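Local structure of mitochondrial RNA-binding protein 1 (Trypanosoma brucei, 2GIA) at residues B[78-82]-B[83-87]; B[133-136]-B[137-141]. The protein forms a complex with MRP2 that binds guide RNA and is thought to act as an RNA matchmaker in mitochondrial RNA editing. All blocks are in the same frame, centred on the assembly; numbering follows the deposited sequence.

How the interactions relate
Interaction 1 comes first along the chain: residues 78-82 hold the end of helix 71-81, and the loop residues 83-87 turn the backbone toward strand 87-91, an edge strand, within this chain, of the second antiparallel sheet. After the other strands of that sheet, the chain enters helix 130-145, where interaction 2 joins 133-136 to 137-141 within one rod. The two contacts are local and sequential, neither enclosing nor crossing the other, and their centres lie about 13 Å apart. They meet where the helices pack: Cys81 SG lies 3.8 Å from Leu139 CD1, and Val78 CG2 is 3.7 Å from Leu139 O. Both also border the chain of mitochondrial RNA-binding protein 2.

Interaction 1: residues B[78-82]-B[83-87]; sequences VGVCK and ERVPR
Helix 71-81 closes in a Schellman motif in which Gly79 and Val80 offer their carbonyls to the N-H groups of Arg84 and Glu83. Arg84 N donates to Gly79 O at 2.8 Å, a fairly straight bond. Glu83, the first residue to leave helical geometry, takes a positive phi of 65°; its N reaches Val80 O at 3.1 Å from above the carbonyl plane. A water links the last turn to the loop, giving one hydrogen to Val80 O, which already accepts Glu83 N, and the other to Val85 O. That same Val85 O receives the CA-H of Val80, with CA to O 3.4 Å.

The two valines meet branch to branch, their side chains crossing at about a right angle. Val80 CG2 touches Val85 CG2 at 3.7 Å. A chi1 of -74° turns CG1 of Val85 anti to the carbonyl carbon and leaves CG2 between the backbone N and that carbon, 3.8 Å from Val80 N. Val85 packs in addition on Val170 of the mitochondrial RNA-binding protein 2 chain. Glu83 stretches out fully beyond CG, and its OE1 makes a salt bridge to Lys101, whose NZ also bonds Cys81 O, so one lysine ties the Glu83 carboxylate to the last helical residue. Arg84 runs extended from CG to NE and packs on Tyr135 of the MRP2 chain; its CB lies 3.7 Å from Gly79 O, the carbonyl its own N holds.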
loop_
_atom_site.group_PDB
_atom_site.type_symbol
_atom_site.label_atom_id
_atom_site.label_comp_id
_atom_site.label_asym_id
_atom_site.label_seq_id
_atom_site.Cartn_x
_atom_site.Cartn_y
_atom_site.Cartn_z
ATOM N N VAL B 78 12.824 3.258 -5.239
ATOM C CA VAL B 78 11.664 3.825 -4.552
ATOM C C VAL B 78 12.147 5.058 -3.752
ATOM O O VAL B 78 11.470 6.095 -3.729
ATOM C CB VAL B 78 11.011 2.771 -3.624
ATOM C CG1 VAL B 78 9.920 3.438 -2.755
ATOM C CG2 VAL B 78 10.359 1.702 -4.525
ATOM N N GLY B 79 13.317 4.947 -3.126
ATOM C CA GLY B 79 13.872 6.078 -2.403
ATOM C C GLY B 79 14.066 7.315 -3.296
ATOM O O GLY B 79 13.916 8.467 -2.836
ATOM N N VAL B 80 14.426 7.108 -4.564
ATOM C CA VAL B 80 14.581 8.240 -5.498
ATOM C C VAL B 80 13.193 8.815 -5.780
ATOM O O VAL B 80 13.011 10.032 -5.841
ATOM C CB VAL B 80 15.243 7.779 -6.865
ATOM C CG1 VAL B 80 15.037 8.868 -7.970
ATOM C CG2 VAL B 80 16.721 7.538 -6.668
ATOM N N CYS B 81 12.203 7.944 -5.948
ATOM C CA CYS B 81 10.833 8.428 -6.197
ATOM C C CYS B 81 10.325 9.288 -5.037
ATOM O O CYS B 81 9.604 10.302 -5.232
ATOM C CB CYS B 81 9.867 7.236 -6.338
ATOM S SG CYS B 81 10.112 6.365 -7.936
ATOM N N LYS B 82 10.698 8.845 -3.838
ATOM C CA LYS B 82 10.288 9.493 -2.580
ATOM C C LYS B 82 11.166 10.669 -2.212
ATOM O O LYS B 82 10.920 11.346 -1.201
ATOM C CB LYS B 82 10.314 8.437 -1.475
ATOM C CG LYS B 82 9.086 7.511 -1.542
ATOM C CD LYS B 82 9.155 6.388 -0.510
ATOM C CE LYS B 82 7.831 5.619 -0.479
ATOM N NZ LYS B 82 6.708 6.548 -0.097
ATOM N N GLU B 83 12.184 10.907 -3.038
ATOM C CA GLU B 83 13.120 12.004 -2.848
ATOM C C GLU B 83 13.971 11.874 -1.581
ATOM O O GLU B 83 14.328 12.866 -0.961
ATOM C CB GLU B 83 12.354 13.353 -2.868
ATOM C CG GLU B 83 11.516 13.485 -4.131
ATOM C CD GLU B 83 10.693 14.755 -4.237
ATOM O OE1 GLU B 83 9.989 14.885 -5.251
ATOM O OE2 GLU B 83 10.734 15.615 -3.329
ATOM N N ARG B 84 14.294 10.648 -1.192
ATOM C CA ARG B 84 15.162 10.443 -0.027
ATOM C C ARG B 84 16.604 10.417 -0.506
ATOM O O ARG B 84 17.539 10.541 0.282
ATOM C CB ARG B 84 14.800 9.153 0.677
ATOM C CG ARG B 84 13.460 9.245 1.392
ATOM C CD ARG B 84 13.245 8.000 2.224
ATOM N NE ARG B 84 11.945 7.941 2.899
ATOM C CZ ARG B 84 11.638 7.032 3.827
ATOM N NH1 ARG B 84 12.528 6.114 4.196
ATOM N NH2 ARG B 84 10.432 7.030 4.384
ATOM N N VAL B 85 16.781 10.198 -1.803
ATOM C CA VAL B 85 18.104 10.255 -2.421
ATOM C C VAL B 85 17.891 10.852 -3.792
ATOM O O VAL B 85 16.877 10.589 -4.453
ATOM C CB VAL B 85 18.786 8.908 -2.532
ATOM C CG1 VAL B 85 19.274 8.486 -1.159
ATOM C CG2 VAL B 85 17.855 7.902 -3.116
ATOM N N PRO B 86 18.844 11.665 -4.249
ATOM C CA PRO B 86 18.626 12.265 -5.565
ATOM C C PRO B 86 18.982 11.423 -6.774
ATOM O O PRO B 86 18.439 11.647 -7.856
ATOM C CB PRO B 86 19.444 13.547 -5.496
ATOM C CG PRO B 86 20.640 13.110 -4.669
ATOM C CD PRO B 86 19.981 12.286 -3.545
ATOM N N ARG B 87 19.851 10.440 -6.582
ATOM C CA ARG B 87 20.290 9.625 -7.690
ATOM C C ARG B 87 20.781 8.306 -7.162
ATOM O O ARG B 87 21.364 8.236 -6.082
ATOM C CB ARG B 87 21.477 10.325 -8.423
ATOM C CG ARG B 87 22.127 9.559 -9.654
ATOM C CD ARG B 87 23.427 10.280 -10.282
ATOM N NE ARG B 87 24.729 9.832 -9.712
ATOM C CZ ARG B 87 25.921 10.383 -9.975
ATOM N NH1 ARG B 87 26.026 11.418 -10.817
ATOM N NH2 ARG B 87 27.026 9.923 -9.368
HETATM O O HOH W 1 14.947 11.965 -5.877
#

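Interaction 2: residues B[133-136]-B[137-141]; sequences VTLE and HFLES
Helix 130-145 contains the whole contact, and Val133 meets His137 one turn on. The side chains lie side by side and point the same way, with Val133 CG1 3.6 Å from His137 CD2. Because CG of His137 is anti to its carbonyl carbon (chi1 -80°), the ring swings back toward the preceding turn, and Val133 O comes to its edge, 3.2 Å from CD2. The same oxygen accepts His137 N at 2.9 Å. Next to CD2 in the ring, His137 NE2 is hydrogen-bonded to Glu110 of the mitochondrial RNA-binding protein 2 chain.

Four such i to i+4 backbone bonds, from His137 N through Glu140 N, mark the segment as regular alpha-helix. Its buried side carries Leu135 and Leu139, whose chains cross obliquely: Leu135 CG rests 3.8 Å from Leu139 CD1, while Leu139 CG comes within 3.2 Å of Leu135 O. Leu139 also packs against Leu74, Val78 and Cys81 of helix 71-81, and Phe138 sets its ring edge-to-face with Phe13 of strand 12-17. Glu136 is extended beyond CG; its OE1 is hydrogen-bonded to Tyr106 OH and also forms a salt bridge to Arg112 of the MRP2 chain. Glu140 CG lies 3.2 Å from Glu136 O.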
loop_
_atom_site.group_PDB
_atom_site.type_symbol
_atom_site.label_atom_id
_atom_site.label_comp_id
_atom_site.label_asym_id
_atom_site.label_seq_id
_atom_site.Cartn_x
_atom_site.Cartn_y
_atom_site.Cartn_z
ATOM N N VAL B 133 4.065 8.366 -13.305
ATOM C CA VAL B 133 3.122 7.839 -12.288
ATOM C C VAL B 133 3.054 6.293 -12.383
ATOM O O VAL B 133 3.081 5.577 -11.378
ATOM C CB VAL B 133 1.726 8.420 -12.518
ATOM C CG1 VAL B 133 0.686 7.755 -11.543
ATOM C CG2 VAL B 133 1.812 9.952 -12.315
ATOM N N THR B 134 2.992 5.793 -13.609
ATOM C CA THR B 134 2.965 4.344 -13.854
ATOM C C THR B 134 4.218 3.676 -13.202
ATOM O O THR B 134 4.119 2.670 -12.482
ATOM C CB THR B 134 2.962 4.093 -15.389
ATOM O OG1 THR B 134 1.733 4.604 -15.939
ATOM C CG2 THR B 134 3.090 2.611 -15.691
ATOM N N LEU B 135 5.373 4.277 -13.422
ATOM C CA LEU B 135 6.632 3.753 -12.877
ATOM C C LEU B 135 6.645 3.804 -11.347
ATOM O O LEU B 135 7.019 2.837 -10.699
ATOM C CB LEU B 135 7.831 4.554 -13.433
ATOM C CG LEU B 135 9.171 4.087 -12.835
ATOM C CD1 LEU B 135 9.497 2.667 -13.337
ATOM C CD2 LEU B 135 10.259 5.022 -13.266
ATOM N N GLU B 136 6.289 4.947 -10.766
ATOM C CA GLU B 136 6.227 5.050 -9.306
ATOM C C GLU B 136 5.314 3.962 -8.711
ATOM O O GLU B 136 5.702 3.284 -7.741
ATOM C CB GLU B 136 5.670 6.435 -8.881
ATOM C CG GLU B 136 6.635 7.620 -9.142
ATOM C CD GLU B 136 5.973 8.998 -9.021
ATOM O OE1 GLU B 136 6.719 9.993 -8.936
ATOM O OE2 GLU B 136 4.714 9.093 -9.033
ATOM N N HIS B 137 4.093 3.814 -9.253
ATOM C CA HIS B 137 3.183 2.803 -8.705
ATOM C C HIS B 137 3.741 1.386 -8.832
ATOM O O HIS B 137 3.607 0.568 -7.911
ATOM C CB HIS B 137 1.818 2.898 -9.387
ATOM C CG HIS B 137 0.960 4.005 -8.836
ATOM N ND1 HIS B 137 -0.139 3.771 -8.046
ATOM C CD2 HIS B 137 1.104 5.354 -8.901
ATOM C CE1 HIS B 137 -0.635 4.928 -7.634
ATOM N NE2 HIS B 137 0.110 5.903 -8.138
ATOM N N PHE B 138 4.380 1.107 -9.978
ATOM C CA PHE B 138 4.945 -0.217 -10.206
ATOM C C PHE B 138 6.061 -0.506 -9.210
ATOM O O PHE B 138 6.139 -1.589 -8.656
ATOM C CB PHE B 138 5.510 -0.333 -11.658
ATOM C CG PHE B 138 5.962 -1.725 -12.017
ATOM C CD1 PHE B 138 7.262 -2.161 -11.718
ATOM C CD2 PHE B 138 5.047 -2.633 -12.554
ATOM C CE1 PHE B 138 7.664 -3.519 -11.947
ATOM C CE2 PHE B 138 5.422 -3.988 -12.793
ATOM C CZ PHE B 138 6.745 -4.435 -12.487
ATOM N N LEU B 139 6.959 0.451 -9.020
ATOM C CA LEU B 139 8.059 0.228 -8.096
ATOM C C LEU B 139 7.544 0.063 -6.645
ATOM O O LEU B 139 8.050 -0.784 -5.916
ATOM C CB LEU B 139 9.050 1.392 -8.170
ATOM C CG LEU B 139 9.774 1.557 -9.547
ATOM C CD1 LEU B 139 10.555 2.904 -9.552
ATOM C CD2 LEU B 139 10.753 0.372 -9.789
ATOM N N GLU B 140 6.560 0.866 -6.227
ATOM C CA GLU B 140 6.079 0.737 -4.836
ATOM C C GLU B 140 5.377 -0.611 -4.678
ATOM O O GLU B 140 5.503 -1.303 -3.662
ATOM C CB GLU B 140 5.124 1.903 -4.467
ATOM C CG GLU B 140 5.855 3.236 -4.546
ATOM C CD GLU B 140 5.141 4.372 -3.832
ATOM O OE1 GLU B 140 5.551 5.552 -4.009
ATOM O OE2 GLU B 140 4.173 4.082 -3.096
ATOM N N SER B 141 4.636 -0.989 -5.695
ATOM C CA SER B 141 3.964 -2.288 -5.649
ATOM C C SER B 141 4.990 -3.413 -5.592
ATOM O O SER B 141 4.869 -4.364 -4.796
ATOM C CB SER B 141 3.070 -2.508 -6.888
ATOM O OG SER B 141 1.891 -1.711 -6.842
#